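Local coordinates for protein nucleocapsid (Crimean-congo hemorrhagic fever virus, PDB 4AKL) that probably binds single- and double-stranded RNA, takes part in packaging the viral genome, and may also cut double-stranded DNA without sequence preference, at residues M13-F17 with I77-W82; L331-K336 with L405-H409. One frame throughout, in Å; residues are numbered along the deposited sequence.

Interaction 1 (M13-F17 with I77-W82); sequences MNKWF and IYECAW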
ATOM      1  N   MET A  13      22.525  13.447  -3.897  1.00 55.52           N
ATOM      2  CA  MET A  13      22.358  12.041  -3.646  1.00 53.73           C
ATOM      3  C   MET A  13      23.286  11.184  -4.480  1.00 54.76           C
ATOM      4  O   MET A  13      23.883  10.254  -3.942  1.00 54.27           O
ATOM      5  CB  MET A  13      20.883  11.572  -3.856  1.00 51.74           C
ATOM      6  CG  MET A  13      20.659  10.082  -3.535  1.00 49.62           C
ATOM      7  SD  MET A  13      20.617   9.694  -1.778  1.00 48.11           S
ATOM      8  CE  MET A  13      21.546   8.164  -1.786  1.00 47.49           C
ATOM      9  N   ASN A  14      23.415  11.456  -5.772  1.00 56.84           N
ATOM     10  CA  ASN A  14      24.292  10.567  -6.632  1.00 58.19           C
ATOM     11  C   ASN A  14      25.724  10.522  -6.190  1.00 59.27           C
ATOM     12  O   ASN A  14      26.340   9.470  -6.205  1.00 59.25           O
ATOM     13  CB  ASN A  14      24.229  10.935  -8.097  1.00 59.97           C
ATOM     14  CG  ASN A  14      22.927  10.516  -8.762  1.00 59.01           C
ATOM     15  OD1 ASN A  14      22.220   9.642  -8.301  1.00 57.15           O
ATOM     16  ND2 ASN A  14      22.622  11.150  -9.864  1.00 62.48           N
ATOM     17  N   LYS A  15      26.235  11.657  -5.769  1.00 60.84           N
ATOM     18  CA  LYS A  15      27.638  11.745  -5.337  1.00 63.01           C
ATOM     19  C   LYS A  15      27.849  11.033  -4.009  1.00 61.13           C
ATOM     20  O   LYS A  15      28.845  10.318  -3.844  1.00 61.75           O
ATOM     21  CB  LYS A  15      28.102  13.200  -5.258  1.00 65.16           C
ATOM     22  CG  LYS A  15      28.346  13.815  -6.613  1.00 68.70           C
ATOM     23  CD  LYS A  15      29.140  15.116  -6.475  1.00 72.56           C
ATOM     24  CE  LYS A  15      29.591  15.649  -7.817  1.00 75.55           C
ATOM     25  NZ  LYS A  15      30.663  16.657  -7.679  1.00 79.36           N
ATOM     26  N   TRP A  16      26.901  11.209  -3.073  1.00 58.95           N
ATOM     27  CA  TRP A  16      26.984  10.524  -1.810  1.00 57.15           C
ATOM     28  C   TRP A  16      27.043   9.011  -2.078  1.00 56.19           C
ATOM     29  O   TRP A  16      27.840   8.296  -1.484  1.00 56.08           O
ATOM     30  CB  TRP A  16      25.783  10.893  -0.922  1.00 55.35           C
ATOM     31  CG  TRP A  16      25.849  10.327   0.412  1.00 53.02           C
ATOM     32  CD1 TRP A  16      26.275  10.949   1.530  1.00 52.99           C
ATOM     33  CD2 TRP A  16      25.460   9.003   0.798  1.00 51.78           C
ATOM     34  NE1 TRP A  16      26.185  10.091   2.612  1.00 52.22           N
ATOM     35  CE2 TRP A  16      25.696   8.887   2.180  1.00 50.80           C
ATOM     36  CE3 TRP A  16      24.941   7.895   0.103  1.00 50.44           C
ATOM     37  CZ2 TRP A  16      25.430   7.722   2.879  1.00 49.33           C
ATOM     38  CZ3 TRP A  16      24.694   6.751   0.784  1.00 48.74           C
ATOM     39  CH2 TRP A  16      24.930   6.661   2.168  1.00 48.17           C
ATOM     40  N   PHE A  17      26.195   8.543  -2.984  1.00 55.36           N
ATOM     41  CA  PHE A  17      26.141   7.125  -3.314  1.00 54.85           C
ATOM     42  C   PHE A  17      27.408   6.568  -4.017  1.00 57.53           C
ATOM     43  O   PHE A  17      27.794   5.430  -3.744  1.00 56.82           O
ATOM     44  CB  PHE A  17      24.937   6.840  -4.196  1.00 53.56           C
ATOM     45  CG  PHE A  17      24.837   5.421  -4.631  1.00 52.66           C
ATOM     46  CD1 PHE A  17      24.509   4.448  -3.729  1.00 50.79           C
ATOM     47  CD2 PHE A  17      25.078   5.055  -5.963  1.00 55.10           C
ATOM     48  CE1 PHE A  17      24.410   3.123  -4.124  1.00 51.17           C
ATOM     49  CE2 PHE A  17      24.987   3.743  -6.375  1.00 54.19           C
ATOM     50  CZ  PHE A  17      24.644   2.769  -5.444  1.00 53.27           C
ATOM     51  N   ILE A  77      20.446   0.044  -1.175  1.00 37.28           N
ATOM     52  CA  ILE A  77      21.162   1.160  -0.515  1.00 37.86           C
ATOM     53  C   ILE A  77      20.802   2.551  -0.988  1.00 38.22           C
ATOM     54  O   ILE A  77      20.573   3.472  -0.164  1.00 37.38           O
ATOM     55  CB  ILE A  77      22.652   1.004  -0.628  1.00 39.05           C
ATOM     56  CG1 ILE A  77      23.092  -0.236   0.162  1.00 38.08           C
ATOM     57  CG2 ILE A  77      23.338   2.222  -0.056  1.00 39.86           C
ATOM     58  CD1 ILE A  77      22.775  -0.174   1.702  1.00 34.38           C
ATOM     59  N   TYR A  78      20.725   2.706  -2.293  1.00 39.39           N
ATOM     60  CA  TYR A  78      20.512   4.037  -2.893  1.00 40.44           C
ATOM     61  C   TYR A  78      19.193   4.603  -2.433  1.00 38.78           C
ATOM     62  O   TYR A  78      19.123   5.730  -1.968  1.00 39.02           O
ATOM     63  CB  TYR A  78      20.521   3.952  -4.420  1.00 41.91           C
ATOM     64  CG  TYR A  78      20.390   5.286  -5.108  1.00 43.61           C
ATOM     65  CD1 TYR A  78      21.496   6.036  -5.382  1.00 45.62           C
ATOM     66  CD2 TYR A  78      19.129   5.805  -5.476  1.00 43.69           C
ATOM     67  CE1 TYR A  78      21.401   7.253  -6.009  1.00 47.99           C
ATOM     68  CE2 TYR A  78      19.018   7.058  -6.112  1.00 44.27           C
ATOM     69  CZ  TYR A  78      20.150   7.766  -6.371  1.00 47.31           C
ATOM     70  OH  TYR A  78      20.083   8.984  -6.998  1.00 48.95           O
ATOM     71  N   GLU A  79      18.150   3.802  -2.539  1.00 37.32           N
ATOM     72  CA  GLU A  79      16.811   4.302  -2.252  1.00 36.30           C
ATOM     73  C   GLU A  79      16.581   4.425  -0.757  1.00 35.30           C
ATOM     74  O   GLU A  79      15.941   5.396  -0.329  1.00 34.57           O
ATOM     75  CB  GLU A  79      15.753   3.437  -2.919  1.00 35.73           C
ATOM     76  CG  GLU A  79      15.746   3.564  -4.416  1.00 37.55           C
ATOM     77  CD  GLU A  79      16.857   2.771  -5.166  1.00 40.05           C
ATOM     78  OE1 GLU A  79      17.443   1.832  -4.582  1.00 38.49           O
ATOM     79  OE2 GLU A  79      17.122   3.111  -6.370  1.00 41.70           O
ATOM     80  N   CYS A  80      17.117   3.468   0.033  1.00 34.61           N
ATOM     81  CA  CYS A  80      17.041   3.544   1.502  1.00 34.06           C
ATOM     82  C   CYS A  80      17.774   4.798   1.977  1.00 34.70           C
ATOM     83  O   CYS A  80      17.272   5.534   2.837  1.00 34.08           O
ATOM     84  CB  CYS A  80      17.649   2.286   2.152  1.00 33.48           C
ATOM     85  SG  CYS A  80      16.714   0.775   1.859  1.00 33.40           S
ATOM     86  N   ALA A  81      18.953   5.062   1.415  1.00 35.94           N
ATOM     87  CA  ALA A  81      19.684   6.283   1.794  1.00 36.79           C
ATOM     88  C   ALA A  81      18.872   7.522   1.406  1.00 37.39           C
ATOM     89  O   ALA A  81      18.786   8.486   2.176  1.00 37.90           O
ATOM     90  CB  ALA A  81      21.027   6.318   1.191  1.00 38.55           C
ATOM     91  N   TRP A  82      18.282   7.519   0.217  1.00 37.58           N
ATOM     92  CA  TRP A  82      17.447   8.647  -0.197  1.00 37.73           C
ATOM     93  C   TRP A  82      16.244   8.863   0.765  1.00 35.98           C
ATOM     94  O   TRP A  82      15.940  10.001   1.150  1.00 36.14           O
ATOM     95  CB  TRP A  82      16.963   8.424  -1.631  1.00 38.27           C
ATOM     96  CG  TRP A  82      15.951   9.433  -2.168  1.00 38.36           C
ATOM     97  CD1 TRP A  82      14.631   9.198  -2.411  1.00 36.82           C
ATOM     98  CD2 TRP A  82      16.188  10.802  -2.552  1.00 40.96           C
ATOM     99  NE1 TRP A  82      14.026  10.308  -2.914  1.00 38.17           N
ATOM    100  CE2 TRP A  82      14.949  11.320  -3.018  1.00 40.55           C
ATOM    101  CE3 TRP A  82      17.323  11.642  -2.554  1.00 43.39           C
ATOM    102  CZ2 TRP A  82      14.800  12.651  -3.457  1.00 41.49           C
ATOM    103  CZ3 TRP A  82      17.184  12.950  -2.997  1.00 43.91           C
ATOM    104  CH2 TRP A  82      15.933  13.444  -3.446  1.00 43.97           C
TER

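Interaction 2 (L331-K336 with L405-H409); sequences LFELGK and LGSGH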
ATOM      1  N   LEU A 331      15.834   0.867  14.675  1.00 29.26           N
ATOM      2  CA  LEU A 331      15.430  -0.061  13.649  1.00 28.60           C
ATOM      3  C   LEU A 331      16.589  -0.864  13.105  1.00 29.47           C
ATOM      4  O   LEU A 331      16.420  -2.030  12.798  1.00 29.36           O
ATOM      5  CB  LEU A 331      14.688   0.665  12.553  1.00 28.20           C
ATOM      6  CG  LEU A 331      13.350   1.324  12.987  1.00 26.57           C
ATOM      7  CD1 LEU A 331      12.884   2.444  12.018  1.00 23.42           C
ATOM      8  CD2 LEU A 331      12.228   0.253  13.173  1.00 24.23           C
ATOM      9  N   PHE A 332      17.753  -0.256  13.030  1.00 30.47           N
ATOM     10  CA  PHE A 332      18.941  -0.919  12.546  1.00 32.61           C
ATOM     11  C   PHE A 332      19.323  -2.058  13.466  1.00 33.66           C
ATOM     12  O   PHE A 332      19.593  -3.132  12.997  1.00 34.06           O
ATOM     13  CB  PHE A 332      20.119   0.064  12.428  1.00 33.57           C
ATOM     14  CG  PHE A 332      21.446  -0.589  12.110  1.00 35.03           C
ATOM     15  CD1 PHE A 332      21.745  -1.000  10.823  1.00 35.50           C
ATOM     16  CD2 PHE A 332      22.408  -0.778  13.113  1.00 37.93           C
ATOM     17  CE1 PHE A 332      22.953  -1.608  10.525  1.00 37.48           C
ATOM     18  CE2 PHE A 332      23.664  -1.366  12.840  1.00 37.85           C
ATOM     19  CZ  PHE A 332      23.941  -1.784  11.548  1.00 38.96           C
ATOM     20  N   GLU A 333      19.334  -1.797  14.767  1.00 34.79           N
ATOM     21  CA  GLU A 333      19.657  -2.843  15.794  1.00 36.25           C
ATOM     22  C   GLU A 333      18.707  -3.983  15.686  1.00 35.87           C
ATOM     23  O   GLU A 333      19.094  -5.092  15.846  1.00 35.73           O
ATOM     24  CB  GLU A 333      19.597  -2.287  17.214  1.00 36.50           C
ATOM     25  CG  GLU A 333      20.530  -1.129  17.469  1.00 38.69           C
ATOM     26  CD  GLU A 333      21.951  -1.530  17.338  1.00 43.04           C
ATOM     27  OE1 GLU A 333      22.257  -2.645  17.797  1.00 46.38           O
ATOM     28  OE2 GLU A 333      22.775  -0.755  16.799  1.00 44.38           O
ATOM     29  N   LEU A 334      17.447  -3.685  15.365  1.00 35.64           N
ATOM     30  CA  LEU A 334      16.391  -4.674  15.332  1.00 35.66           C
ATOM     31  C   LEU A 334      16.545  -5.701  14.171  1.00 36.21           C
ATOM     32  O   LEU A 334      16.272  -6.893  14.316  1.00 36.39           O
ATOM     33  CB  LEU A 334      15.077  -3.902  15.186  1.00 35.21           C
ATOM     34  CG  LEU A 334      13.819  -4.272  15.927  1.00 36.37           C
ATOM     35  CD1 LEU A 334      13.995  -4.272  17.432  1.00 36.68           C
ATOM     36  CD2 LEU A 334      12.671  -3.287  15.522  1.00 34.51           C
ATOM     37  N   GLY A 335      16.958  -5.218  13.006  1.00 36.82           N
ATOM     38  CA  GLY A 335      17.198  -6.064  11.877  1.00 37.45           C
ATOM     39  C   GLY A 335      18.588  -6.680  11.872  1.00 39.59           C
ATOM     40  O   GLY A 335      18.843  -7.541  11.068  1.00 39.56           O
ATOM     41  N   LYS A 336      19.482  -6.228  12.761  1.00 41.76           N
ATOM     42  CA  LYS A 336      20.849  -6.753  12.839  1.00 44.67           C
ATOM     43  C   LYS A 336      20.785  -8.036  13.639  1.00 46.25           C
ATOM     44  O   LYS A 336      21.296  -9.075  13.170  1.00 47.51           O
ATOM     45  CB  LYS A 336      21.779  -5.703  13.495  1.00 45.82           C
ATOM     46  CG  LYS A 336      23.220  -6.051  13.593  1.00 49.09           C
ATOM     47  CD  LYS A 336      24.113  -4.856  14.152  1.00 51.68           C
ATOM     48  CE  LYS A 336      23.735  -4.476  15.614  1.00 52.87           C
ATOM     49  NZ  LYS A 336      24.685  -3.522  16.241  1.00 54.66           N
ATOM     50  N   LEU A 405      27.312  -4.254   8.052  1.00 43.36           N
ATOM     51  CA  LEU A 405      27.065  -5.338   9.033  1.00 42.84           C
ATOM     52  C   LEU A 405      25.776  -6.128   8.694  1.00 40.95           C
ATOM     53  O   LEU A 405      25.594  -7.291   9.085  1.00 39.53           O
ATOM     54  CB  LEU A 405      26.971  -4.778  10.451  1.00 42.69           C
ATOM     55  CG  LEU A 405      28.205  -4.036  11.007  1.00 45.67           C
ATOM     56  CD1 LEU A 405      27.869  -3.299  12.276  1.00 46.21           C
ATOM     57  CD2 LEU A 405      29.392  -5.015  11.240  1.00 47.83           C
ATOM     58  N   GLY A 406      24.887  -5.454   7.977  1.00 40.20           N
ATOM     59  CA  GLY A 406      23.654  -6.043   7.460  1.00 38.77           C
ATOM     60  C   GLY A 406      22.544  -5.910   8.474  1.00 37.14           C
ATOM     61  O   GLY A 406      22.685  -6.362   9.583  1.00 35.91           O
ATOM     62  N   SER A 407      21.425  -5.294   8.075  1.00 36.01           N
ATOM     63  CA  SER A 407      20.237  -5.214   8.957  1.00 34.96           C
ATOM     64  C   SER A 407      19.053  -5.591   8.089  1.00 33.58           C
ATOM     65  O   SER A 407      18.810  -4.960   7.071  1.00 33.60           O
ATOM     66  CB  SER A 407      20.118  -3.839   9.602  1.00 35.08           C
ATOM     67  OG  SER A 407      18.994  -3.793  10.397  1.00 34.55           O
ATOM     68  N   GLY A 408      18.365  -6.671   8.475  1.00 32.45           N
ATOM     69  CA  GLY A 408      17.356  -7.302   7.691  1.00 31.43           C
ATOM     70  C   GLY A 408      15.958  -6.854   8.001  1.00 30.23           C
ATOM     71  O   GLY A 408      15.492  -7.039   9.125  1.00 29.90           O
ATOM     72  N   HIS A 409      15.279  -6.258   7.005  1.00 29.57           N
ATOM     73  CA  HIS A 409      13.882  -5.855   7.124  1.00 29.27           C
ATOM     74  C   HIS A 409      13.118  -6.438   5.934  1.00 29.06           C
ATOM     75  O   HIS A 409      13.627  -6.443   4.818  1.00 28.96           O
ATOM     76  CB  HIS A 409      13.764  -4.341   7.246  1.00 29.12           C
ATOM     77  CG  HIS A 409      14.539  -3.810   8.392  1.00 30.15           C
ATOM     78  ND1 HIS A 409      14.041  -3.806   9.665  1.00 28.62           N
ATOM     79  CD2 HIS A 409      15.814  -3.330   8.477  1.00 32.53           C
ATOM     80  CE1 HIS A 409      14.949  -3.322  10.492  1.00 29.88           C
ATOM     81  NE2 HIS A 409      16.037  -3.018   9.799  1.00 32.08           N
TER

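Interaction 1 (M13-F17 with I77-W82)
Tyr78 meets three residues of 13-17, each in a different way. Its edge, at CD1, points into one face of the Phe17 ring; the centroids are 5.2 Å apart and the planes nearly perpendicular, which makes a T-shaped pair, and Tyr78 CB adds a CH-pi contact over that same ring. At the far end of the tyrosine, Tyr78 OH donates to Asn14 OD1 over 2.6 Å, reaching the amide oxygen from 30° outside its carbonyl plane. One face of the phenol is taken by Met13, whose SD sits close to the ring normal at 5.1 Å from the centroid, a distant Met-aromatic contact.

Met13 continues toward the other end of 77-82. It extends CG away from the backbone N (chi1 -178°) and bends further along, bringing Met13 CE within 3.5 Å of Ala81 CB, while SD lies in plane at the edge of the Trp82 indole. Trp16 CZ3 packs on the same Ala81 CB at 3.7 Å, and Ile77 CG2 lies at the edge of Phe17. Further out, Trp82 is fixed by NE1 bonding to the Phe139 carbonyl.

Helices 10-24 and 77-83 thus pack through a largely apolar, buried interface, running at 125° with segment axes 10.6 Å apart; Phe20, later on helix 10-24, meets the Trp16 ring.

Interaction 2 (L331-K336 with L405-H409)
Ser407 and Gly408 fasten the loop to the 331-336 part of helix 324-336 by two bonds. Ser407 OG donates to Phe332 O over 2.7 Å, in the carbonyl plane and on a lone pair, and next to it Gly408 N gives a nearly straight bond (172° at the hydrogen, 2.8 Å) to Gly335 O, this time from well above the carbonyl plane. Phe332 O takes the hydroxyl in addition to a weak backbone bond from Lys336 N. The serine hydroxyl is aimed there by chi1 179°, with OG opposite the backbone N. Ser407 OG also accepts from His409 NE2 at 3.1 Å, though it lies 36° out of the imidazole plane, and Gly393 O is a weak further partner of both atoms.

Packing is tightest around Gly335. Without a side chain, this residue lets the loop backbone come close and Ser407 OG approach to 3.3 Å from Gly335 CA. Beside it, Leu331 O lies at the edge of the His409 ring, 3.0 Å from His409 CE1, and Phe332 CD1 rests on Ser407 CB at 3.5 Å.

Toward Leu405 the fit is looser. CD1 of this exposed leucine lies 4.3 Å from Phe332 CZ, at the ring edge. Lys336, partly exposed, turns its ammonium away from the loop into a salt bridge, with Lys336 NZ 3.0 Å from Glu333 OE1. Lys72 takes up the carbonyls of Leu405 and Gly406. The loop, between helices 385-392 and 425-440, thus lies against helix 324-336, while Leu331 packs on helix 385-392 through Ile385, Met388 and Phe392.

Interactions 1 and 2 lie on the same side of the chain's centre, each centred about 23 Å from it, yet remain separate: their centres are about 18 Å apart, their nearest atoms about 8 Å, and they do not touch. In sequence they are in series, 13-17 with 77-82 closing before 331-336 meets 405-409. Their chemistry differs: mainly aromatic and sulfur packing between two helices, with one side-chain hydrogen bond, against hydrogen bonds from a loop to a helix. Thr394, just after helix 385-392, touches both Cys80, which lies in 77-82 but takes no part in the contact, and His409 of interaction 2. Neither contact includes the DEVD motif, Asp266 to Asp269.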